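Local coordinates for protein aquaporin aqpM (Methanothermobacter marburgensis str. Marburg, PDB 2F2B) that conducts water across the cell membrane in either direction under osmotic drive and also gives a transient rise in the initial glycerol flux, at residues Leu18-Ala23 with Ser115-Gln120. Sequence-based numbering, arbitrary orientation.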
loop_
_atom_site.group_PDB
_atom_site.type_symbol
_atom_site.label_atom_id
_atom_site.label_comp_id
_atom_site.label_asym_id
_atom_site.label_seq_id
_atom_site.Cartn_x
_atom_site.Cartn_y
_atom_site.Cartn_z
ATOM N N LEU A 18 13.508 -4.630 12.368
ATOM C CA LEU A 18 12.178 -5.227 12.388
ATOM C C LEU A 18 11.391 -4.815 13.637
ATOM O O LEU A 18 10.241 -4.385 13.543
ATOM C CB LEU A 18 12.309 -6.755 12.313
ATOM C CG LEU A 18 11.040 -7.606 12.190
ATOM C CD1 LEU A 18 11.391 -8.955 11.561
ATOM C CD2 LEU A 18 10.410 -7.794 13.556
ATOM N N VAL A 19 12.020 -4.930 14.803
ATOM C CA VAL A 19 11.363 -4.590 16.062
ATOM C C VAL A 19 11.223 -3.088 16.312
ATOM O O VAL A 19 10.168 -2.621 16.749
ATOM C CB VAL A 19 12.107 -5.253 17.249
ATOM C CG1 VAL A 19 11.461 -4.857 18.570
ATOM C CG2 VAL A 19 12.071 -6.771 17.082
ATOM N N PHE A 20 12.279 -2.329 16.042
ATOM C CA PHE A 20 12.228 -0.885 16.245
ATOM C C PHE A 20 11.084 -0.255 15.447
ATOM O O PHE A 20 10.248 0.456 15.998
ATOM C CB PHE A 20 13.569 -0.249 15.843
ATOM C CG PHE A 20 13.618 1.251 16.026
ATOM C CD1 PHE A 20 13.018 2.103 15.099
ATOM C CD2 PHE A 20 14.257 1.809 17.130
ATOM C CE1 PHE A 20 13.053 3.488 15.265
ATOM C CE2 PHE A 20 14.300 3.194 17.311
ATOM C CZ PHE A 20 13.695 4.037 16.374
ATOM N N PHE A 21 11.034 -0.538 14.151
ATOM C CA PHE A 21 10.002 0.043 13.300
ATOM C C PHE A 21 8.633 -0.626 13.369
ATOM O O PHE A 21 7.613 0.061 13.468
ATOM C CB PHE A 21 10.511 0.087 11.856
ATOM C CG PHE A 21 11.624 1.073 11.655
ATOM C CD1 PHE A 21 11.347 2.435 11.531
ATOM C CD2 PHE A 21 12.953 0.658 11.671
ATOM C CE1 PHE A 21 12.381 3.368 11.434
ATOM C CE2 PHE A 21 13.991 1.584 11.576
ATOM C CZ PHE A 21 13.701 2.943 11.457
ATOM N N GLY A 22 8.606 -1.956 13.327
ATOM C CA GLY A 22 7.339 -2.667 13.381
ATOM C C GLY A 22 6.628 -2.572 14.720
ATOM O O GLY A 22 5.518 -2.041 14.812
ATOM N N ALA A 23 7.258 -3.095 15.767
ATOM C CA ALA A 23 6.655 -3.059 17.095
ATOM C C ALA A 23 6.484 -1.610 17.536
ATOM O O ALA A 23 5.563 -1.281 18.289
ATOM C CB ALA A 23 7.528 -3.821 18.090
ATOM N N SER A 115 14.043 -2.821 20.568
ATOM C CA SER A 115 12.962 -2.407 21.456
ATOM C C SER A 115 13.474 -1.364 22.452
ATOM O O SER A 115 12.806 -0.371 22.727
ATOM C CB SER A 115 12.414 -3.624 22.211
ATOM O OG SER A 115 11.306 -3.270 23.016
ATOM N N PHE A 116 14.669 -1.597 22.987
ATOM C CA PHE A 116 15.267 -0.678 23.951
ATOM C C PHE A 116 15.519 0.706 23.359
ATOM O O PHE A 116 15.190 1.726 23.971
ATOM C CB PHE A 116 16.588 -1.244 24.469
ATOM C CG PHE A 116 17.316 -0.316 25.397
ATOM C CD1 PHE A 116 16.813 -0.044 26.667
ATOM C CD2 PHE A 116 18.491 0.308 24.990
ATOM C CE1 PHE A 116 17.474 0.840 27.521
ATOM C CE2 PHE A 116 19.159 1.193 25.836
ATOM C CZ PHE A 116 18.649 1.459 27.102
ATOM N N ILE A 117 16.111 0.742 22.171
ATOM C CA ILE A 117 16.406 2.014 21.527
ATOM C C ILE A 117 15.120 2.737 21.135
ATOM O O ILE A 117 15.058 3.963 21.190
ATOM C CB ILE A 117 17.326 1.814 20.297
ATOM C CG1 ILE A 117 18.699 1.307 20.764
ATOM C CG2 ILE A 117 17.493 3.130 19.536
ATOM C CD1 ILE A 117 19.446 2.277 21.689
ATOM N N PHE A 118 14.087 1.992 20.751
ATOM C CA PHE A 118 12.832 2.647 20.406
ATOM C C PHE A 118 12.267 3.307 21.664
ATOM O O PHE A 118 11.756 4.428 21.623
ATOM C CB PHE A 118 11.802 1.659 19.867
ATOM C CG PHE A 118 10.514 2.316 19.481
ATOM C CD1 PHE A 118 10.417 3.029 18.289
ATOM C CD2 PHE A 118 9.430 2.312 20.351
ATOM C CE1 PHE A 118 9.256 3.737 17.973
ATOM C CE2 PHE A 118 8.268 3.017 20.044
ATOM C CZ PHE A 118 8.184 3.732 18.854
ATOM N N LEU A 119 12.357 2.601 22.783
ATOM C CA LEU A 119 11.860 3.123 24.050
ATOM C C LEU A 119 12.553 4.448 24.378
ATOM O O LEU A 119 11.926 5.375 24.892
ATOM C CB LEU A 119 12.116 2.105 25.163
ATOM C CG LEU A 119 11.742 2.508 26.590
ATOM C CD1 LEU A 119 10.243 2.741 26.705
ATOM C CD2 LEU A 119 12.187 1.402 27.532
ATOM N N GLN A 120 13.845 4.533 24.074
ATOM C CA GLN A 120 14.602 5.754 24.340
ATOM C C GLN A 120 14.107 6.911 23.473
ATOM O O GLN A 120 14.044 8.051 23.934
ATOM C CB GLN A 120 16.095 5.521 24.090
ATOM C CG GLN A 120 16.696 4.442 24.969
ATOM C CD GLN A 120 16.513 4.732 26.446
ATOM O OE1 GLN A 120 16.119 3.856 27.216
ATOM N NE2 GLN A 120 16.801 5.961 26.849
#
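F118 reaches from helix 100-122 toward helix 4-33 and sets the edge of its ring against the face of F20, a T-shaped pair with centroids 5.2 Å apart and planes at 84°. Followed outward, its CB lies 3.7 Å from CD2 of F20. With CG anti to its backbone N (chi1 -179°), the ring comes in beside F20, its CD1 over the centre of the F20 face and 3.4 Å from the carbonyl O of F20. CG and CE1 of F118 flank CD1 over the same F20 O, each at 4.0 Å. The F118 side chain also packs against A27 and V28, further along helix 4-33. F20 offers the electron-rich face and F118 the slightly positive C-H edge, which is why a phenylalanine suits each place.

The two helices are membrane-spanning members of the aquaporin fold, their local axes 8.5 Å apart and inclined at 50°. F20 lies close along the opposing backbone, its CE2 3.5 Å from CA of F118, and the branched I117 adds its CG2 at 3.9 Å from CE2 of F20. One residue before F20, V19 turns its CG1 to 3.8 Å from S115 N; a branched valine suits the spot by keeping a compact apolar methyl near its own helix, and the small S115 side chain probably leaves room for it beside the backbone. V152 of a neighbouring subunit packs on F20, and T189 of that subunit on F118.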